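PDB 1WOH: agmatinase from Deinococcus radiodurans, which probably hydrolyses agmatine to putrescine and urea, using two manganese ions per subunit. Local coordinates for residues 15-20 with 61-66; 78-83 with 292-297; 111-116 with 299-304; 30-35 with 105-110. One frame throughout, in Å; residues are numbered along the deposited sequence.

The four contacts gather at one edge of the parallel sheet, where strands 80-85, 31-36 and 114-118 lie side by side. Contacts 2 and 3 share helix 284-302, and their centres are about 7 Å apart. Contact 4 involves strand 31-36, which lies between strands 80-85 and 114-118 of contacts 2 and 3. Val31 packs on helix 284-302, whereas Ala32 and Leu34 face helix 93-108, so the strand has a helix on each face. Contact 1 lies at the outer side of strand 80-85, its centre about 7 Å from that of contact 2. There Phe15 N meets Asp82 OD2 in a probable hydrogen bond of 2.8 Å. All four contacts lie away from the manganese ligands, such as His121 and Asp143.

Contact 1 (15-20 with 61-66); sequences FARAPL and RSVPPF
Two loops meet here: the N-terminal arm that precedes strand 31-36, and the connection between helix 51-59 and strand 66-67. The arm makes a tight beta turn. Ala18 N bonds to Phe15 O at 3.0 Å, and Ala16 and Arg17 between them both take left-handed backbone angles. This turn presents the carbonyl of Ala16 and two CB atoms to the second loop. The CB of Ala16 packs on CD of the Pro64 ring at 3.8 Å. Val63 points at the turn and divides its two methyls. CG1 is anti to the backbone N (chi1 -178°) and approaches Ala16 O at 3.6 Å, a van der Waals approach of a methyl to a carbonyl oxygen. CG2 lies beside the backbone N and reaches CB of Arg17 at 4.2 Å. The rest of Arg17 bends at chi3, and its NH1 bonds to Gly10 O elsewhere in the arm. In the other loop the peptide before Pro65 is cis, and CA of Pro64 lies 3.8 Å above one face of the Phe66 ring, offset toward its rim. Val63 O and Pro65 O both accept hydrogen bonds from Arg185 of a second subunit, so this loop also belongs to a subunit interface. Within the chain, Ala16 and Pro64 touch Phe80 of strand 80-85, while Phe15 and Pro64 reach Met294 on helix 284-302.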
loop_
_atom_site.group_PDB
_atom_site.type_symbol
_atom_site.label_atom_id
_atom_site.label_comp_id
_atom_site.label_asym_id
_atom_site.label_seq_id
_atom_site.Cartn_x
_atom_site.Cartn_y
_atom_site.Cartn_z
ATOM N N PHE A 15 -15.099 -16.589 13.908
ATOM C CA PHE A 15 -13.945 -17.469 14.006
ATOM C C PHE A 15 -14.283 -18.911 13.643
ATOM O O PHE A 15 -15.172 -19.516 14.239
ATOM C CB PHE A 15 -13.321 -17.418 15.398
ATOM C CG PHE A 15 -11.907 -17.910 15.422
ATOM C CD1 PHE A 15 -10.900 -17.180 14.794
ATOM C CD2 PHE A 15 -11.588 -19.138 15.998
ATOM C CE1 PHE A 15 -9.595 -17.670 14.730
ATOM C CE2 PHE A 15 -10.294 -19.638 15.943
ATOM C CZ PHE A 15 -9.290 -18.904 15.305
ATOM N N ALA A 16 -13.567 -19.440 12.652
ATOM C CA ALA A 16 -13.762 -20.808 12.177
ATOM C C ALA A 16 -15.185 -21.006 11.662
ATOM O O ALA A 16 -15.692 -22.130 11.606
ATOM C CB ALA A 16 -13.463 -21.789 13.301
ATOM N N ARG A 17 -15.819 -19.900 11.280
ATOM C CA ARG A 17 -17.191 -19.904 10.779
ATOM C C ARG A 17 -18.146 -20.515 11.810
ATOM O O ARG A 17 -19.168 -21.110 11.468
ATOM C CB ARG A 17 -17.267 -20.661 9.444
ATOM C CG ARG A 17 -18.247 -20.051 8.445
ATOM C CD ARG A 17 -18.330 -20.839 7.138
ATOM N NE ARG A 17 -17.372 -20.422 6.108
ATOM C CZ ARG A 17 -17.385 -19.234 5.507
ATOM N NH1 ARG A 17 -18.295 -18.326 5.836
ATOM N NH2 ARG A 17 -16.514 -18.967 4.544
ATOM N N ALA A 18 -17.815 -20.345 13.085
ATOM C CA ALA A 18 -18.631 -20.871 14.170
ATOM C C ALA A 18 -19.867 -20.005 14.419
ATOM O O ALA A 18 -19.898 -18.825 14.064
ATOM C CB ALA A 18 -17.795 -20.962 15.442
ATOM N N PRO A 19 -20.909 -20.587 15.025
ATOM C CA PRO A 19 -22.131 -19.826 15.308
ATOM C C PRO A 19 -21.834 -18.696 16.289
ATOM O O PRO A 19 -20.980 -18.834 17.163
ATOM C CB PRO A 19 -23.066 -20.885 15.894
ATOM C CG PRO A 19 -22.119 -21.856 16.534
ATOM C CD PRO A 19 -21.034 -21.976 15.496
ATOM N N LEU A 20 -22.540 -17.580 16.144
ATOM C CA LEU A 20 -22.323 -16.435 17.020
ATOM C C LEU A 20 -23.123 -16.563 18.312
ATOM O O LEU A 20 -24.291 -16.958 18.293
ATOM C CB LEU A 20 -22.702 -15.144 16.286
ATOM C CG LEU A 20 -22.522 -13.812 17.025
ATOM C CD1 LEU A 20 -21.096 -13.670 17.551
ATOM C CD2 LEU A 20 -22.854 -12.676 16.074
ATOM N N ARG A 61 -10.194 -19.592 6.055
ATOM C CA ARG A 61 -9.296 -20.369 5.211
ATOM C C ARG A 61 -8.875 -21.616 5.984
ATOM O O ARG A 61 -8.131 -22.452 5.469
ATOM C CB ARG A 61 -8.052 -19.552 4.852
ATOM C CG ARG A 61 -8.206 -18.660 3.636
ATOM C CD ARG A 61 -7.835 -19.401 2.362
ATOM N NE ARG A 61 -8.588 -20.640 2.206
ATOM C CZ ARG A 61 -8.506 -21.442 1.148
ATOM N NH1 ARG A 61 -7.699 -21.135 0.140
ATOM N NH2 ARG A 61 -9.233 -22.550 1.098
ATOM N N SER A 62 -9.352 -21.728 7.222
ATOM C CA SER A 62 -9.023 -22.859 8.092
ATOM C C SER A 62 -10.221 -23.350 8.912
ATOM O O SER A 62 -10.147 -23.448 10.141
ATOM C CB SER A 62 -7.891 -22.472 9.048
ATOM O OG SER A 62 -6.721 -22.097 8.340
ATOM N N VAL A 63 -11.322 -23.658 8.237
ATOM C CA VAL A 63 -12.517 -24.135 8.919
ATOM C C VAL A 63 -12.385 -25.632 9.211
ATOM O O VAL A 63 -12.122 -26.426 8.308
ATOM C CB VAL A 63 -13.778 -23.894 8.062
ATOM C CG1 VAL A 63 -15.015 -24.352 8.816
ATOM C CG2 VAL A 63 -13.888 -22.417 7.707
ATOM N N PRO A 64 -12.576 -26.030 10.479
ATOM C CA PRO A 64 -12.477 -27.429 10.909
ATOM C C PRO A 64 -13.677 -28.260 10.461
ATOM O O PRO A 64 -14.715 -27.710 10.102
ATOM C CB PRO A 64 -12.406 -27.307 12.423
ATOM C CG PRO A 64 -13.363 -26.175 12.679
ATOM C CD PRO A 64 -12.953 -25.164 11.614
ATOM N N PRO A 65 -13.551 -29.598 10.489
ATOM C CA PRO A 65 -12.370 -30.362 10.906
ATOM C C PRO A 65 -11.322 -30.455 9.798
ATOM O O PRO A 65 -11.557 -30.001 8.678
ATOM C CB PRO A 65 -12.959 -31.718 11.270
ATOM C CG PRO A 65 -14.037 -31.867 10.246
ATOM C CD PRO A 65 -14.689 -30.498 10.229
ATOM N N PHE A 66 -10.175 -31.053 10.114
ATOM C CA PHE A 66 -9.084 -31.182 9.153
ATOM C C PHE A 66 -8.614 -32.614 8.922
ATOM O O PHE A 66 -8.264 -33.320 9.865
ATOM C CB PHE A 66 -7.873 -30.366 9.613
ATOM C CG PHE A 66 -8.178 -28.922 9.897
ATOM C CD1 PHE A 66 -8.383 -28.482 11.201
ATOM C CD2 PHE A 66 -8.250 -28.000 8.859
ATOM C CE1 PHE A 66 -8.653 -27.140 11.470
ATOM C CE2 PHE A 66 -8.520 -26.658 9.116
ATOM C CZ PHE A 66 -8.722 -26.227 10.422
#

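Contact 2 (78-83 with 292-297); sequences VTFADA and LVMETL
A Met-aromatic contact joins strand 80-85, the outermost of the parallel sheet on this side of the chain, to helix 284-302. Phe80 extends from the strand, and Met294 and Leu297 come from the helix in the opposite direction. The sulfur SD of Met294 is 5.3 Å from the centroid of the Phe80 ring and stands oblique to it, 56° off the ring normal. The Met294 side chain bends at chi2 (-46°) and chi3 (-67°), which swings its methyl in to the ring: CE is 3.7 Å from CZ of Phe80. Leu297 meets the same corner of the ring differently. Its CD1 lies at the ring edge, near the ring plane, 3.7 Å from CE2 of Phe80. Leu297 points at the strand from the helix, whereas Met294, three positions earlier, starts off to one side and gets there by its bends. Elsewhere on the helix, Leu292 O is gripped twice: Thr296 OG1 bonds to it at 2.7 Å and Thr296 N at 2.8 Å, from opposite faces of the carbonyl plane. Around the contact, Phe80 and Leu297 both pack on Val31 of the adjacent strand 31-36. Leu297 continues to Val115 on strand 114-118, and Met294 touches Pro64.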
loop_
_atom_site.group_PDB
_atom_site.type_symbol
_atom_site.label_atom_id
_atom_site.label_comp_id
_atom_site.label_asym_id
_atom_site.label_seq_id
_atom_site.Cartn_x
_atom_site.Cartn_y
_atom_site.Cartn_z
ATOM N N VAL A 78 -15.590 -31.696 17.239
ATOM C CA VAL A 78 -15.272 -30.649 18.206
ATOM C C VAL A 78 -16.101 -29.418 17.855
ATOM O O VAL A 78 -15.999 -28.883 16.751
ATOM C CB VAL A 78 -13.769 -30.302 18.181
ATOM C CG1 VAL A 78 -13.466 -29.195 19.188
ATOM C CG2 VAL A 78 -12.952 -31.544 18.515
ATOM N N THR A 79 -16.933 -28.980 18.794
ATOM C CA THR A 79 -17.800 -27.832 18.561
ATOM C C THR A 79 -17.123 -26.492 18.846
ATOM O O THR A 79 -16.326 -26.371 19.783
ATOM C CB THR A 79 -19.090 -27.927 19.407
ATOM O OG1 THR A 79 -18.762 -27.905 20.801
ATOM C CG2 THR A 79 -19.833 -29.220 19.093
ATOM N N PHE A 80 -17.464 -25.501 18.024
ATOM C CA PHE A 80 -16.927 -24.142 18.131
ATOM C C PHE A 80 -18.031 -23.100 18.301
ATOM O O PHE A 80 -19.179 -23.315 17.915
ATOM C CB PHE A 80 -16.133 -23.774 16.868
ATOM C CG PHE A 80 -14.770 -24.393 16.793
ATOM C CD1 PHE A 80 -14.614 -25.759 16.580
ATOM C CD2 PHE A 80 -13.635 -23.601 16.936
ATOM C CE1 PHE A 80 -13.340 -26.328 16.509
ATOM C CE2 PHE A 80 -12.354 -24.155 16.867
ATOM C CZ PHE A 80 -12.205 -25.522 16.654
ATOM N N ALA A 81 -17.666 -21.959 18.871
ATOM C CA ALA A 81 -18.597 -20.855 19.056
ATOM C C ALA A 81 -17.782 -19.560 19.032
ATOM O O ALA A 81 -16.608 -19.561 19.385
ATOM C CB ALA A 81 -19.330 -20.988 20.390
ATOM N N ASP A 82 -18.401 -18.469 18.600
ATOM C CA ASP A 82 -17.719 -17.174 18.577
ATOM C C ASP A 82 -18.531 -16.268 19.492
ATOM O O ASP A 82 -19.648 -15.884 19.149
ATOM C CB ASP A 82 -17.690 -16.595 17.154
ATOM C CG ASP A 82 -16.841 -15.338 17.056
ATOM O OD1 ASP A 82 -16.768 -14.602 18.061
ATOM O OD2 ASP A 82 -16.255 -15.080 15.982
ATOM N N ALA A 83 -17.982 -15.937 20.658
ATOM C CA ALA A 83 -18.690 -15.090 21.619
ATOM C C ALA A 83 -18.579 -13.601 21.300
ATOM O O ALA A 83 -18.957 -12.754 22.114
ATOM C CB ALA A 83 -18.183 -15.360 23.028
ATOM N N LEU A 292 -2.254 -21.021 12.829
ATOM C CA LEU A 292 -1.541 -21.442 14.027
ATOM C C LEU A 292 -2.539 -21.752 15.135
ATOM O O LEU A 292 -2.391 -22.741 15.856
ATOM C CB LEU A 292 -0.578 -20.346 14.520
ATOM C CG LEU A 292 0.345 -20.829 15.645
ATOM C CD1 LEU A 292 1.593 -21.448 15.019
ATOM C CD2 LEU A 292 0.768 -19.678 16.547
ATOM N N VAL A 293 -3.554 -20.905 15.284
ATOM C CA VAL A 293 -4.547 -21.131 16.328
ATOM C C VAL A 293 -5.285 -22.434 16.054
ATOM O O VAL A 293 -5.448 -23.266 16.955
ATOM C CB VAL A 293 -5.574 -19.975 16.412
ATOM C CG1 VAL A 293 -6.687 -20.337 17.387
ATOM C CG2 VAL A 293 -4.879 -18.690 16.884
ATOM N N MET A 294 -5.711 -22.625 14.808
ATOM C CA MET A 294 -6.438 -23.839 14.453
ATOM C C MET A 294 -5.573 -25.090 14.576
ATOM O O MET A 294 -6.050 -26.133 15.034
ATOM C CB MET A 294 -7.008 -23.745 13.027
ATOM C CG MET A 294 -8.131 -22.718 12.849
ATOM S SD MET A 294 -9.399 -22.753 14.129
ATOM C CE MET A 294 -10.176 -24.382 13.800
ATOM N N GLU A 295 -4.311 -24.999 14.170
ATOM C CA GLU A 295 -3.432 -26.153 14.273
ATOM C C GLU A 295 -3.148 -26.446 15.741
ATOM O O GLU A 295 -3.065 -27.607 16.148
ATOM C CB GLU A 295 -2.118 -25.926 13.522
ATOM C CG GLU A 295 -1.201 -27.155 13.555
ATOM C CD GLU A 295 -0.042 -27.062 12.580
ATOM O OE1 GLU A 295 0.791 -27.992 12.554
ATOM O OE2 GLU A 295 0.039 -26.063 11.841
ATOM N N THR A 296 -3.006 -25.401 16.549
ATOM C CA THR A 296 -2.749 -25.621 17.966
ATOM C C THR A 296 -3.928 -26.362 18.590
ATOM O O THR A 296 -3.740 -27.292 19.375
ATOM C CB THR A 296 -2.508 -24.292 18.710
ATOM O OG1 THR A 296 -1.314 -23.680 18.200
ATOM C CG2 THR A 296 -2.332 -24.542 20.205
ATOM N N LEU A 297 -5.144 -25.962 18.236
ATOM C CA LEU A 297 -6.326 -26.631 18.767
ATOM C C LEU A 297 -6.368 -28.097 18.323
ATOM O O LEU A 297 -6.840 -28.961 19.067
ATOM C CB LEU A 297 -7.593 -25.903 18.321
ATOM C CG LEU A 297 -7.788 -24.510 18.934
ATOM C CD1 LEU A 297 -8.949 -23.801 18.256
ATOM C CD2 LEU A 297 -8.037 -24.635 20.430
#

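Contact 3 (111-116 with 299-304); sequences CRVPVF and EVFDHV
Phe301 turns its ring from helix 284-302 toward Val113 and Arg112. CG2 of Val113 meets the far end of the ring, 3.9 Å from both CZ and CE1 of Phe301, and stands oblique to it. This methyl also faces CG1 of Val300 at 4.2 Å. It is the Val113 branch beside the backbone N, with CG1 taking the anti position (chi1 -175°). Arg112 arrives on another side of the ring. Its NH2 lies in the ring plane at the edge, 3.7 Å from CE2 of Phe301, and its NE is 3.6 Å from the same carbon. The guanidinium and ring planes are 75° apart, so the two groups are not stacked. Bends at chi2 and chi3 bring the guanidinium to that edge. Its NH2 also has a long, weak ion pair with Asp30 OD1. Nearby, Glu299 O accepts Asp302 N and, at 3.2 Å, ND1 of His303. The latter bond is nearly straight (175° at the hydrogen), and the oxygen lies in the imidazole plane. Val300 also packs on Ala262 of helix 251-264, and Phe301 on Val31 of the neighbouring strand. The arrangement is that of an alpha/beta fold, as in the arginase family: a C-terminal helix lies on one face of the parallel sheet, here against the corner of the chain that leads into strand 114-118.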
loop_
_atom_site.group_PDB
_atom_site.type_symbol
_atom_site.label_atom_id
_atom_site.label_comp_id
_atom_site.label_asym_id
_atom_site.label_seq_id
_atom_site.Cartn_x
_atom_site.Cartn_y
_atom_site.Cartn_z
ATOM N N CYS A 111 -17.172 -23.266 27.876
ATOM C CA CYS A 111 -16.406 -24.027 26.898
ATOM C C CYS A 111 -15.252 -24.745 27.570
ATOM O O CYS A 111 -14.977 -24.535 28.751
ATOM C CB CYS A 111 -15.869 -23.110 25.792
ATOM S SG CYS A 111 -14.510 -22.015 26.293
ATOM N N ARG A 112 -14.577 -25.603 26.817
ATOM C CA ARG A 112 -13.444 -26.330 27.363
ATOM C C ARG A 112 -12.178 -25.503 27.178
ATOM O O ARG A 112 -11.434 -25.272 28.128
ATOM C CB ARG A 112 -13.299 -27.687 26.674
ATOM C CG ARG A 112 -12.120 -28.512 27.168
ATOM C CD ARG A 112 -12.471 -29.993 27.200
ATOM N NE ARG A 112 -13.123 -30.429 25.968
ATOM C CZ ARG A 112 -13.554 -31.665 25.746
ATOM N NH1 ARG A 112 -13.404 -32.599 26.676
ATOM N NH2 ARG A 112 -14.139 -31.969 24.595
ATOM N N VAL A 113 -11.947 -25.049 25.954
ATOM C CA VAL A 113 -10.769 -24.249 25.661
ATOM C C VAL A 113 -11.153 -22.914 25.045
ATOM O O VAL A 113 -11.663 -22.855 23.924
ATOM C CB VAL A 113 -9.816 -24.961 24.684
ATOM C CG1 VAL A 113 -8.548 -24.122 24.505
ATOM C CG2 VAL A 113 -9.471 -26.354 25.201
ATOM N N PRO A 114 -10.938 -21.820 25.786
ATOM C CA PRO A 114 -11.281 -20.507 25.239
ATOM C C PRO A 114 -10.101 -19.972 24.432
ATOM O O PRO A 114 -8.948 -20.185 24.800
ATOM C CB PRO A 114 -11.547 -19.680 26.487
ATOM C CG PRO A 114 -10.547 -20.246 27.453
ATOM C CD PRO A 114 -10.666 -21.735 27.232
ATOM N N VAL A 115 -10.402 -19.306 23.324
ATOM C CA VAL A 115 -9.382 -18.712 22.467
ATOM C C VAL A 115 -9.609 -17.210 22.462
ATOM O O VAL A 115 -10.669 -16.732 22.045
ATOM C CB VAL A 115 -9.478 -19.254 21.038
ATOM C CG1 VAL A 115 -8.492 -18.526 20.138
ATOM C CG2 VAL A 115 -9.192 -20.751 21.046
ATOM N N PHE A 116 -8.607 -16.475 22.935
ATOM C CA PHE A 116 -8.686 -15.022 23.026
ATOM C C PHE A 116 -7.870 -14.350 21.937
ATOM O O PHE A 116 -6.666 -14.568 21.833
ATOM C CB PHE A 116 -8.180 -14.568 24.397
ATOM C CG PHE A 116 -8.910 -15.204 25.547
ATOM C CD1 PHE A 116 -8.229 -15.985 26.477
ATOM C CD2 PHE A 116 -10.285 -15.045 25.684
ATOM C CE1 PHE A 116 -8.910 -16.598 27.522
ATOM C CE2 PHE A 116 -10.970 -15.656 26.726
ATOM C CZ PHE A 116 -10.281 -16.433 27.644
ATOM N N GLU A 299 -3.838 -30.006 17.922
ATOM C CA GLU A 299 -2.906 -30.652 18.831
ATOM C C GLU A 299 -3.531 -30.786 20.212
ATOM O O GLU A 299 -3.448 -31.842 20.833
ATOM C CB GLU A 299 -1.608 -29.844 18.926
ATOM C CG GLU A 299 -0.798 -29.750 17.630
ATOM C CD GLU A 299 -0.266 -31.096 17.160
ATOM O OE1 GLU A 299 -0.139 -32.012 17.997
ATOM O OE2 GLU A 299 0.041 -31.233 15.953
ATOM N N VAL A 300 -4.160 -29.717 20.697
ATOM C CA VAL A 300 -4.781 -29.764 22.018
ATOM C C VAL A 300 -5.799 -30.903 22.127
ATOM O O VAL A 300 -5.697 -31.752 23.010
ATOM C CB VAL A 300 -5.483 -28.426 22.359
ATOM C CG1 VAL A 300 -6.356 -28.585 23.597
ATOM C CG2 VAL A 300 -4.437 -27.345 22.605
ATOM N N PHE A 301 -6.767 -30.940 21.217
ATOM C CA PHE A 301 -7.784 -31.977 21.293
ATOM C C PHE A 301 -7.326 -33.381 20.913
ATOM O O PHE A 301 -8.088 -34.335 21.043
ATOM C CB PHE A 301 -9.017 -31.567 20.491
ATOM C CG PHE A 301 -9.848 -30.525 21.179
ATOM C CD1 PHE A 301 -9.500 -29.182 21.110
ATOM C CD2 PHE A 301 -10.939 -30.893 21.962
ATOM C CE1 PHE A 301 -10.220 -28.219 21.812
ATOM C CE2 PHE A 301 -11.669 -29.940 22.670
ATOM C CZ PHE A 301 -11.308 -28.597 22.596
ATOM N N ASP A 302 -6.083 -33.513 20.466
ATOM C CA ASP A 302 -5.547 -34.826 20.117
ATOM C C ASP A 302 -4.935 -35.484 21.349
ATOM O O ASP A 302 -4.784 -36.706 21.399
ATOM C CB ASP A 302 -4.473 -34.703 19.036
ATOM C CG ASP A 302 -4.946 -35.200 17.684
ATOM O OD1 ASP A 302 -4.132 -35.205 16.740
ATOM O OD2 ASP A 302 -6.127 -35.585 17.563
ATOM N N HIS A 303 -4.583 -34.674 22.344
ATOM C CA HIS A 303 -3.968 -35.201 23.560
ATOM C C HIS A 303 -4.680 -34.831 24.856
ATOM O O HIS A 303 -4.091 -34.936 25.932
ATOM C CB HIS A 303 -2.508 -34.749 23.655
ATOM C CG HIS A 303 -1.676 -35.129 22.472
ATOM N ND1 HIS A 303 -1.730 -34.447 21.274
ATOM C CD2 HIS A 303 -0.789 -36.136 22.291
ATOM C CE1 HIS A 303 -0.911 -35.017 20.408
ATOM N NE2 HIS A 303 -0.327 -36.043 21.000
ATOM N N VAL A 304 -5.934 -34.402 24.770
ATOM C CA VAL A 304 -6.672 -34.035 25.978
ATOM C C VAL A 304 -7.023 -35.288 26.775
ATOM O O VAL A 304 -7.324 -36.333 26.196
ATOM C CB VAL A 304 -7.990 -33.288 25.648
ATOM C CG1 VAL A 304 -8.756 -32.992 26.930
ATOM C CG2 VAL A 304 -7.691 -31.993 24.922
#

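Contact 4 (30-35 with 105-110); sequences DVAALG and RQVRGR
Val107 faces strand 31-36 with one methyl on each of two residues of the strand. The contact belongs to a beta-alpha-beta crossover. Helix 93-108 connects strands 80-85 and 114-118, and strand 31-36 lies between them in the sheet, so the helix packs on the strand it passes over. Ala32 and Leu34 are two positions apart and both point at the helix, as alternate residues of a strand do. CG1 of Val107 is anti to its own backbone N (chi1 167°) and rests on CB of Ala32 at 3.7 Å. The other branch, CG2, is beside that N and lies 4.2 Å from CD2 of Leu34. The side chains of Leu34 and Val107 cross at a slant. The small Ala32 side chain is consistent with the close approach of helix and strand: Ala32 CA and Val107 CA are 6.9 Å apart. The contact is buried and wholly apolar. Val107 also touches Ala83 of strand 80-85, Leu34 packs on Phe116 of strand 114-118, and Ala32 has Trp27 beside it. Arg108 points away from strand 31-36 and forms a salt bridge with Asp133. Past the helix end Arg110 folds back along the last turn. Its NH1 bonds to Gln106 O at 2.7 Å, bent to 137° at the hydrogen, with the oxygen 20° out of the guanidinium plane.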
loop_
_atom_site.group_PDB
_atom_site.type_symbol
_atom_site.label_atom_id
_atom_site.label_comp_id
_atom_site.label_asym_id
_atom_site.label_seq_id
_atom_site.Cartn_x
_atom_site.Cartn_y
_atom_site.Cartn_z
ATOM N N ASP A 30 -17.051 -26.830 22.781
ATOM C CA ASP A 30 -15.722 -27.292 23.158
ATOM C C ASP A 30 -14.730 -26.135 23.109
ATOM O O ASP A 30 -13.889 -25.988 23.996
ATOM C CB ASP A 30 -15.258 -28.411 22.223
ATOM C CG ASP A 30 -16.115 -29.659 22.340
ATOM O OD1 ASP A 30 -16.453 -30.042 23.481
ATOM O OD2 ASP A 30 -16.443 -30.260 21.295
ATOM N N VAL A 31 -14.853 -25.318 22.068
ATOM C CA VAL A 31 -13.974 -24.168 21.848
ATOM C C VAL A 31 -14.799 -22.902 21.634
ATOM O O VAL A 31 -15.773 -22.916 20.884
ATOM C CB VAL A 31 -13.097 -24.380 20.587
ATOM C CG1 VAL A 31 -12.181 -23.172 20.362
ATOM C CG2 VAL A 31 -12.282 -25.643 20.730
ATOM N N ALA A 32 -14.403 -21.806 22.281
ATOM C CA ALA A 32 -15.116 -20.543 22.131
ATOM C C ALA A 32 -14.110 -19.414 21.966
ATOM O O ALA A 32 -13.167 -19.293 22.742
ATOM C CB ALA A 32 -16.007 -20.276 23.349
ATOM N N ALA A 33 -14.311 -18.603 20.939
ATOM C CA ALA A 33 -13.420 -17.480 20.673
ATOM C C ALA A 33 -14.022 -16.194 21.229
ATOM O O ALA A 33 -15.236 -16.003 21.194
ATOM C CB ALA A 33 -13.201 -17.343 19.170
ATOM N N LEU A 34 -13.164 -15.318 21.748
ATOM C CA LEU A 34 -13.597 -14.036 22.287
ATOM C C LEU A 34 -12.546 -13.029 21.866
ATOM O O LEU A 34 -11.347 -13.256 22.073
ATOM C CB LEU A 34 -13.681 -14.077 23.819
ATOM C CG LEU A 34 -14.045 -12.725 24.457
ATOM C CD1 LEU A 34 -15.493 -12.399 24.153
ATOM C CD2 LEU A 34 -13.819 -12.773 25.955
ATOM N N GLY A 35 -12.987 -11.927 21.269
ATOM C CA GLY A 35 -12.043 -10.921 20.821
ATOM C C GLY A 35 -11.900 -9.756 21.775
ATOM O O GLY A 35 -12.846 -9.398 22.481
ATOM N N ARG A 105 -14.372 -14.661 31.903
ATOM C CA ARG A 105 -14.909 -15.590 32.897
ATOM C C ARG A 105 -16.170 -16.265 32.374
ATOM O O ARG A 105 -16.349 -17.478 32.533
ATOM C CB ARG A 105 -15.254 -14.873 34.205
ATOM C CG ARG A 105 -14.079 -14.583 35.115
ATOM C CD ARG A 105 -14.523 -14.644 36.572
ATOM N NE ARG A 105 -13.476 -14.224 37.498
ATOM C CZ ARG A 105 -13.116 -12.960 37.689
ATOM N NH1 ARG A 105 -13.724 -11.992 37.018
ATOM N NH2 ARG A 105 -12.152 -12.662 38.550
ATOM N N GLN A 106 -17.049 -15.475 31.765
ATOM C CA GLN A 106 -18.300 -15.998 31.226
ATOM C C GLN A 106 -18.052 -16.986 30.094
ATOM O O GLN A 106 -18.724 -18.014 30.000
ATOM C CB GLN A 106 -19.186 -14.856 30.729
ATOM C CG GLN A 106 -19.535 -13.833 31.800
ATOM C CD GLN A 106 -20.433 -12.729 31.281
ATOM O OE1 GLN A 106 -20.206 -12.185 30.197
ATOM N NE2 GLN A 106 -21.456 -12.382 32.057
ATOM N N VAL A 107 -17.096 -16.673 29.231
ATOM C CA VAL A 107 -16.775 -17.551 28.116
ATOM C C VAL A 107 -16.105 -18.830 28.610
ATOM O O VAL A 107 -16.419 -19.931 28.147
ATOM C CB VAL A 107 -15.862 -16.833 27.095
ATOM C CG1 VAL A 107 -15.269 -17.844 26.105
ATOM C CG2 VAL A 107 -16.673 -15.783 26.355
ATOM N N ARG A 108 -15.193 -18.689 29.562
ATOM C CA ARG A 108 -14.504 -19.850 30.107
ATOM C C ARG A 108 -15.487 -20.865 30.694
ATOM O O ARG A 108 -15.331 -22.075 30.516
ATOM C CB ARG A 108 -13.515 -19.410 31.186
ATOM C CG ARG A 108 -12.068 -19.653 30.819
ATOM C CD ARG A 108 -11.450 -20.685 31.743
ATOM N NE ARG A 108 -11.332 -20.177 33.101
ATOM C CZ ARG A 108 -10.973 -20.907 34.152
ATOM N NH1 ARG A 108 -10.691 -22.195 34.013
ATOM N NH2 ARG A 108 -10.888 -20.341 35.348
ATOM N N GLY A 109 -16.508 -20.365 31.382
ATOM C CA GLY A 109 -17.483 -21.245 31.999
ATOM C C GLY A 109 -18.434 -21.955 31.057
ATOM O O GLY A 109 -19.267 -22.748 31.499
ATOM N N ARG A 110 -18.322 -21.687 29.762
ATOM C CA ARG A 110 -19.213 -22.317 28.800
ATOM C C ARG A 110 -18.480 -23.104 27.722
ATOM O O ARG A 110 -19.092 -23.559 26.759
ATOM C CB ARG A 110 -20.112 -21.258 28.157
ATOM C CG ARG A 110 -21.064 -20.572 29.139
ATOM C CD ARG A 110 -21.718 -19.361 28.504
ATOM N NE ARG A 110 -22.730 -18.731 29.356
ATOM C CZ ARG A 110 -22.484 -18.147 30.525
ATOM N NH1 ARG A 110 -21.251 -18.101 31.011
ATOM N NH2 ARG A 110 -23.483 -17.607 31.216
#